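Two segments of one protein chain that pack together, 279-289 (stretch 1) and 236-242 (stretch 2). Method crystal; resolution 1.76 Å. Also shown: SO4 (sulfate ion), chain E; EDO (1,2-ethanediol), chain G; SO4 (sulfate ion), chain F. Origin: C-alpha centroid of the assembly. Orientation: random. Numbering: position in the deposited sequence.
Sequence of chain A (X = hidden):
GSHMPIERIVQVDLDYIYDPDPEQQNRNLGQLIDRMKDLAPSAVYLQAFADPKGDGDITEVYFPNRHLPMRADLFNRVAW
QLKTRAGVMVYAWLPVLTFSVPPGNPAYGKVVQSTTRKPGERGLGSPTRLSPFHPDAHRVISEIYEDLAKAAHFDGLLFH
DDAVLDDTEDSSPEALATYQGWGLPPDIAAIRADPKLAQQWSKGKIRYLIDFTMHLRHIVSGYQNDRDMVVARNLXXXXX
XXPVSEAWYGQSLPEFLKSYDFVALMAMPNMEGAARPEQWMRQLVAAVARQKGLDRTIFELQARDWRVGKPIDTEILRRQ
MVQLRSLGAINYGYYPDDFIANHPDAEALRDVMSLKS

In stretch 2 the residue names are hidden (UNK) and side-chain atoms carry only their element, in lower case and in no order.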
ATOM      1  N   GLN A 279      12.634  -4.187 -20.825  1.00 30.72           N
ATOM      2  CA  GLN A 279      11.655  -3.523 -21.673  1.00 29.99           C
ATOM      3  C   GLN A 279      10.435  -3.113 -20.851  1.00 27.49           C
ATOM      4  O   GLN A 279       9.894  -2.016 -21.012  1.00 28.03           O
ATOM      5  CB  GLN A 279      11.222  -4.430 -22.827  1.00 32.54           C
ATOM      6  CG  GLN A 279      10.212  -3.775 -23.749  1.00 34.03           C
ATOM      7  CD  GLN A 279       9.712  -4.710 -24.834  1.00 46.16           C
ATOM      8  OE1 GLN A 279       9.165  -5.774 -24.548  1.00 43.78           O
ATOM      9  NE2 GLN A 279       9.902  -4.316 -26.088  1.00 46.94           N
ATOM     10  N   TRP A 280      10.001  -4.017 -19.980  1.00 25.98           N
ATOM     11  CA  TRP A 280       8.838  -3.787 -19.132  1.00 23.99           C
ATOM     12  C   TRP A 280       9.004  -2.516 -18.306  1.00 23.51           C
ATOM     13  O   TRP A 280       8.112  -1.670 -18.252  1.00 23.53           O
ATOM     14  CB  TRP A 280       8.624  -4.991 -18.214  1.00 25.02           C
ATOM     15  CG  TRP A 280       7.327  -5.004 -17.443  1.00 26.25           C
ATOM     16  CD1 TRP A 280       6.154  -5.591 -17.817  1.00 30.37           C
ATOM     17  CD2 TRP A 280       7.097  -4.439 -16.146  1.00 23.67           C
ATOM     18  NE1 TRP A 280       5.202  -5.415 -16.837  1.00 27.64           N
ATOM     19  CE2 TRP A 280       5.757  -4.707 -15.804  1.00 23.34           C
ATOM     20  CE3 TRP A 280       7.896  -3.727 -15.245  1.00 24.22           C
ATOM     21  CZ2 TRP A 280       5.197  -4.289 -14.600  1.00 25.03           C
ATOM     22  CZ3 TRP A 280       7.341  -3.310 -14.054  1.00 25.00           C
ATOM     23  CH2 TRP A 280       6.006  -3.597 -13.737  1.00 21.88           C
ATOM     24  N   MET A 281      10.159  -2.383 -17.665  1.00 23.64           N
ATOM     25  CA  MET A 281      10.426  -1.211 -16.845  1.00 21.22           C
ATOM     26  C   MET A 281      10.513   0.052 -17.708  1.00 21.70           C
ATOM     27  O   MET A 281      10.052   1.126 -17.310  1.00 21.95           O
ATOM     28  CB  MET A 281      11.716  -1.401 -16.045  1.00 22.35           C
ATOM     29  CG  MET A 281      11.914  -0.348 -14.967  1.00 20.49           C
ATOM     30  SD  MET A 281      10.802  -0.636 -13.569  1.00 22.60           S
ATOM     31  CE  MET A 281      11.447  -2.184 -12.934  1.00 24.19           C
ATOM     32  N   ARG A 282      11.109  -0.078 -18.888  1.00 24.05           N
ATOM     33  CA  ARG A 282      11.174   1.031 -19.832  1.00 28.69           C
ATOM     34  C   ARG A 282       9.764   1.510 -20.205  1.00 31.05           C
ATOM     35  O   ARG A 282       9.478   2.710 -20.184  1.00 26.02           O
ATOM     36  CB  ARG A 282      11.969   0.609 -21.074  1.00 29.04           C
ATOM     37  CG  ARG A 282      12.501   1.740 -21.907  1.00 38.76           C
ATOM     38  CD  ARG A 282      13.708   1.290 -22.745  1.00 41.10           C
ATOM     39  NE  ARG A 282      13.459   0.068 -23.514  1.00 43.47           N
ATOM     40  CZ  ARG A 282      14.077  -1.094 -23.308  1.00 42.92           C
ATOM     41  NH1 ARG A 282      14.988  -1.206 -22.350  1.00 47.45           N
ATOM     42  NH2 ARG A 282      13.789  -2.146 -24.063  1.00 43.85           N
ATOM     43  N   GLN A 283       8.874   0.569 -20.516  1.00 27.37           N
ATOM     44  CA  GLN A 283       7.497   0.914 -20.858  1.00 27.80           C
ATOM     45  C   GLN A 283       6.738   1.518 -19.676  1.00 26.13           C
ATOM     46  O   GLN A 283       5.925   2.428 -19.861  1.00 25.35           O
ATOM     47  CB  GLN A 283       6.750  -0.315 -21.383  1.00 27.15           C
ATOM     48  CG  GLN A 283       7.216  -0.749 -22.754  1.00 30.88           C
ATOM     49  CD  GLN A 283       6.639  -2.087 -23.174  1.00 40.17           C
ATOM     50  OE1 GLN A 283       6.019  -2.786 -22.373  1.00 44.57           O
ATOM     51  NE2 GLN A 283       6.851  -2.456 -24.431  1.00 43.15           N
ATOM     52  N   LEU A 284       6.991   1.010 -18.471  1.00 21.35           N
ATOM     53  CA  LEU A 284       6.319   1.545 -17.287  1.00 20.68           C
ATOM     54  C   LEU A 284       6.715   3.005 -17.062  1.00 22.86           C
ATOM     55  O   LEU A 284       5.857   3.859 -16.840  1.00 23.01           O
ATOM     56  CB  LEU A 284       6.641   0.710 -16.043  1.00 22.42           C
ATOM     57  CG  LEU A 284       5.849   1.079 -14.776  1.00 19.35           C
ATOM     58  CD1 LEU A 284       4.397   0.644 -14.897  1.00 20.51           C
ATOM     59  CD2 LEU A 284       6.499   0.454 -13.560  1.00 19.00           C
ATOM     60  N   VAL A 285       8.012   3.288 -17.138  1.00 22.08           N
ATOM     61  CA  VAL A 285       8.500   4.656 -16.972  1.00 22.07           C
ATOM     62  C   VAL A 285       7.926   5.587 -18.045  1.00 24.12           C
ATOM     63  O   VAL A 285       7.494   6.701 -17.742  1.00 24.88           O
ATOM     64  CB  VAL A 285      10.047   4.705 -17.010  1.00 21.99           C
ATOM     65  CG1 VAL A 285      10.535   6.133 -17.021  1.00 23.62           C
ATOM     66  CG2 VAL A 285      10.611   3.963 -15.803  1.00 25.40           C
ATOM     67  N   ALA A 286       7.903   5.119 -19.290  1.00 24.69           N
ATOM     68  CA  ALA A 286       7.359   5.910 -20.392  1.00 27.31           C
ATOM     69  C   ALA A 286       5.900   6.258 -20.137  1.00 27.39           C
ATOM     70  O   ALA A 286       5.460   7.376 -20.417  1.00 28.15           O
ATOM     71  CB  ALA A 286       7.501   5.165 -21.708  1.00 29.81           C
ATOM     72  N   ALA A 287       5.150   5.292 -19.610  1.00 26.70           N
ATOM     73  CA  ALA A 287       3.735   5.506 -19.316  1.00 27.83           C
ATOM     74  C   ALA A 287       3.557   6.576 -18.248  1.00 24.11           C
ATOM     75  O   ALA A 287       2.689   7.442 -18.367  1.00 25.89           O
ATOM     76  CB  ALA A 287       3.069   4.200 -18.876  1.00 23.17           C
ATOM     77  N   VAL A 288       4.376   6.505 -17.201  1.00 20.83           N
ATOM     78  CA  VAL A 288       4.322   7.488 -16.126  1.00 21.87           C
ATOM     79  C   VAL A 288       4.709   8.874 -16.650  1.00 25.38           C
ATOM     80  O   VAL A 288       4.053   9.871 -16.339  1.00 24.68           O
ATOM     81  CB  VAL A 288       5.238   7.083 -14.955  1.00 23.10           C
ATOM     82  CG1 VAL A 288       5.276   8.176 -13.903  1.00 20.65           C
ATOM     83  CG2 VAL A 288       4.739   5.781 -14.347  1.00 21.95           C
ATOM     84  N   ALA A 289       5.765   8.927 -17.454  1.00 23.64           N
ATOM     85  CA  ALA A 289       6.206  10.186 -18.057  1.00 26.42           C
ATOM     86  C   ALA A 289       5.104  10.815 -18.909  1.00 32.14           C
ATOM     87  O   ALA A 289       4.919  12.035 -18.910  1.00 30.69           O
ATOM     88  CB  ALA A 289       7.454   9.964 -18.896  1.00 31.17           C
ATOM     89  N   UNK A 236      -0.952  -0.527  -8.565  1.00 14.06           N
ATOM     90  CA  UNK A 236      -0.549  -1.656  -9.400  1.00 15.12           C
ATOM     91  C   UNK A 236      -0.087  -1.195 -10.787  1.00 16.59           C
ATOM     92  O   UNK A 236      -0.548  -0.178 -11.297  1.00 15.86           O
ATOM     93  c   UNK A 236      -1.871  -3.578  -8.382  1.00 14.60           C
ATOM     94  c   UNK A 236      -2.814  -3.334  -7.390  1.00 14.79           C
ATOM     95  o   UNK A 236      -2.325  -6.208  -5.181  1.00 20.52           O
ATOM     96  c   UNK A 236      -1.084  -4.723  -8.277  1.00 16.64           C
ATOM     97  c   UNK A 236      -1.706  -2.636  -9.548  1.00 12.92           C
ATOM     98  c   UNK A 236      -2.176  -5.334  -6.237  1.00 19.06           C
ATOM     99  c   UNK A 236      -2.971  -4.212  -6.318  1.00 13.93           C
ATOM    100  c   UNK A 236      -1.232  -5.599  -7.209  1.00 19.49           C
ATOM    101  N   UNK A 237       0.798  -1.971 -11.408  1.00 16.62           N
ATOM    102  CA  UNK A 237       1.352  -1.597 -12.708  1.00 16.36           C
ATOM    103  C   UNK A 237       0.363  -1.764 -13.861  1.00 16.10           C
ATOM    104  O   UNK A 237       0.447  -1.031 -14.843  1.00 17.50           O
ATOM    105  c   UNK A 237       2.604  -2.403 -12.994  1.00 17.62           C
ATOM    106  N   UNK A 238      -0.551  -2.731 -13.781  1.00 15.65           N
ATOM    107  CA  UNK A 238      -1.410  -2.975 -14.947  1.00 15.49           C
ATOM    108  C   UNK A 238      -2.269  -1.740 -15.329  1.00 20.81           C
ATOM    109  O   UNK A 238      -2.350  -1.399 -16.513  1.00 19.88           O
ATOM    110  c   UNK A 238      -2.293  -4.221 -14.722  1.00 17.85           C
ATOM    111  o   UNK A 238      -3.493  -6.771 -14.759  1.00 32.31           O
ATOM    112  c   UNK A 238      -2.938  -4.761 -15.980  1.00 25.22           C
ATOM    113  c   UNK A 238      -3.676  -6.086 -15.771  1.00 35.61           C
ATOM    114  n   UNK A 238      -4.513  -6.451 -16.741  1.00 39.46           N
ATOM    115  N   UNK A 239      -2.887  -1.050 -14.345  1.00 20.71           N
ATOM    116  CA  UNK A 239      -3.619   0.171 -14.728  1.00 19.89           C
ATOM    117  C   UNK A 239      -2.758   1.270 -15.372  1.00 20.75           C
ATOM    118  O   UNK A 239      -3.297   2.150 -16.036  1.00 21.44           O
ATOM    119  c   UNK A 239      -4.295  -0.545 -12.545  1.00 23.44           C
ATOM    120  c   UNK A 239      -4.196   0.669 -13.394  1.00 22.39           C
ATOM    121  c   UNK A 239      -3.126  -1.412 -12.928  1.00 17.19           C
ATOM    122  N   UNK A 240      -1.444   1.226 -15.169  1.00 18.60           N
ATOM    123  CA  UNK A 240      -0.540   2.177 -15.808  1.00 16.22           C
ATOM    124  C   UNK A 240      -0.181   1.716 -17.225  1.00 18.92           C
ATOM    125  O   UNK A 240      -0.264   2.485 -18.187  1.00 21.61           O
ATOM    126  c   UNK A 240       0.735   2.353 -14.973  1.00 17.08           C
ATOM    127  c   UNK A 240       0.372   2.771 -13.551  1.00 20.00           C
ATOM    128  c   UNK A 240       1.690   3.364 -15.638  1.00 20.24           C
ATOM    129  N   UNK A 241       0.193   0.447 -17.357  1.00 19.88           N
ATOM    130  CA  UNK A 241       0.605  -0.090 -18.656  1.00 21.54           C
ATOM    131  C   UNK A 241      -0.586  -0.253 -19.589  1.00 23.48           C
ATOM    132  O   UNK A 241      -0.463  -0.089 -20.803  1.00 26.56           O
ATOM    133  c   UNK A 241       3.673  -0.610 -18.660  1.00 26.38           C
ATOM    134  c   UNK A 241       1.318  -1.431 -18.482  1.00 22.23           C
ATOM    135  c   UNK A 241       2.681  -1.342 -17.779  1.00 24.68           C
ATOM    136  c   UNK A 241       3.200  -2.728 -17.408  1.00 25.81           C
ATOM    137  N   UNK A 242      -1.738  -0.573 -19.009  1.00 23.51           N
ATOM    138  CA  UNK A 242      -2.948  -0.820 -19.788  1.00 24.61           C
ATOM    139  C   UNK A 242      -4.151  -0.200 -19.097  1.00 23.21           C
ATOM    140  O   UNK A 242      -4.855  -0.871 -18.341  1.00 22.97           O
ATOM    141  o   UNK A 242      -4.814  -1.729 -21.596  1.00 37.17           O
ATOM    142  c   UNK A 242      -3.162  -2.318 -19.984  1.00 25.29           C
ATOM    143  c   UNK A 242      -4.374  -2.624 -20.836  1.00 38.45           C
ATOM    144  o   UNK A 242      -4.885  -3.756 -20.741  1.00 41.78           O
TER
HETATM  145  S   SO4 E 703      10.785  -0.507 -26.099  1.00 81.11           S
HETATM  146  O1  SO4 E 703      11.646  -1.687 -26.088  1.00 77.57           O
HETATM  147  O2  SO4 E 703      10.997   0.237 -27.335  1.00 86.48           O
HETATM  148  O3  SO4 E 703      11.117   0.348 -24.962  1.00 83.19           O
HETATM  149  O4  SO4 E 703       9.385  -0.912 -26.008  1.00 80.61           O
HETATM  150  C1  EDO G 705      -3.587  -7.515  -2.281  1.00 23.96           C
HETATM  151  O1  EDO G 705      -3.558  -6.560  -1.202  1.00 23.57           O
HETATM  152  C2  EDO G 705      -4.771  -7.225  -3.199  1.00 26.14           C
HETATM  153  O2  EDO G 705      -4.536  -6.010  -3.921  1.00 26.74           O
HETATM  154  S   SO4 F 704      14.749  -7.480 -21.768  1.00 68.08           S
HETATM  155  O1  SO4 F 704      14.409  -8.691 -22.508  1.00 74.87           O
HETATM  156  O2  SO4 F 704      16.076  -7.021 -22.172  1.00 74.08           O
HETATM  157  O3  SO4 F 704      13.777  -6.435 -22.071  1.00 66.41           O
HETATM  158  O4  SO4 F 704      14.743  -7.778 -20.336  1.00 61.24           O

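At position 236 the side chain has eight atoms: one carbon leading to a six-membered carbon ring that bears a single oxygen at its far end. None of them comes within reach of stretch 1. A phenol of this kind identifies Tyr236. Its OH donates a hydrogen bond of 2.6 Å to O2 of the 1,2-ethanediol, which lies at the ring edge, near its plane, and probably comes from the crystallisation liquor.

Position 237 carries one carbon and nothing more. That carbon, CB, points toward stretch 1 and lies 3.6 Å from CZ2 of Trp280 and 4.0 Å from CD1 of Leu284. A lone methyl makes this Ala237. Its carbonyl O accepts hydrogen bonds from the backbone N of 240 (3.0 Å) and of 241 (2.9 Å), so the turn that carries the next contact residues is anchored here.

At 238 three carbons run in an unbranched chain, the third carrying one oxygen and one nitrogen. The CA-to-CB bond points away from stretch 1, and no side-chain atom touches it. Five atoms ending in oxygen and nitrogen could be a carboxamide only, and the length gives Gln238, extended with chi1 and chi2 both t. Its OE1 is hydrogen-bonded elsewhere in the structure.

The three carbons at 239 close a ring onto the backbone N, the signature of Pro239. The ring is buried but remains out of reach of stretch 1. With its N tied into the ring, this residue has no amide hydrogen to donate.

Position 240 shows one carbon carrying two more, a fork at CB that points toward stretch 1. One branch packs against Ala287 and also approaches Leu284 and Val288. Three carbons branched at CB, with no oxygen, define Val240. The branch concerned is CG1, 3.6 Å from CB of Ala287, 3.9 Å from CD1 of Leu284 and 4.1 Å from CG2 of Val288.

At 241 there are four carbons, forked at the second. CB is directed sideways, but the fork reaches nearer to the helix, touching Trp280, Gln283 and Leu284. This is Leu241, with chi1 m and chi2 t. Its CD1 lies 3.4 Å from NE1 of Trp280, in an oblique approach to the indole, while its CD2 is 3.7 Å from CA of Leu284 and 3.9 Å from C of Gln283.

Position 242 has two carbons, the second carrying two oxygens, and touches nothing on stretch 1. The short carboxylate is Asp242, the first residue to leave helical phi/psi. Its N still donates to O of Gln238 at 2.7 Å.

The contact is therefore apolar packing, with no hydrogen bond between the stretches and 332 Å² buried in total. Leu284 is central: its CD1 meets Ala237, Val240 and Leu241, and its CA is 6.1 Å from CA of Leu241. Trp280 and Ala287, respectively one turn before and three residues after Leu284, extend the same helical surface, against which Leu241 contributes the largest covered area of any residue.

Stretch 2, residues 236-242: YAQPVLD
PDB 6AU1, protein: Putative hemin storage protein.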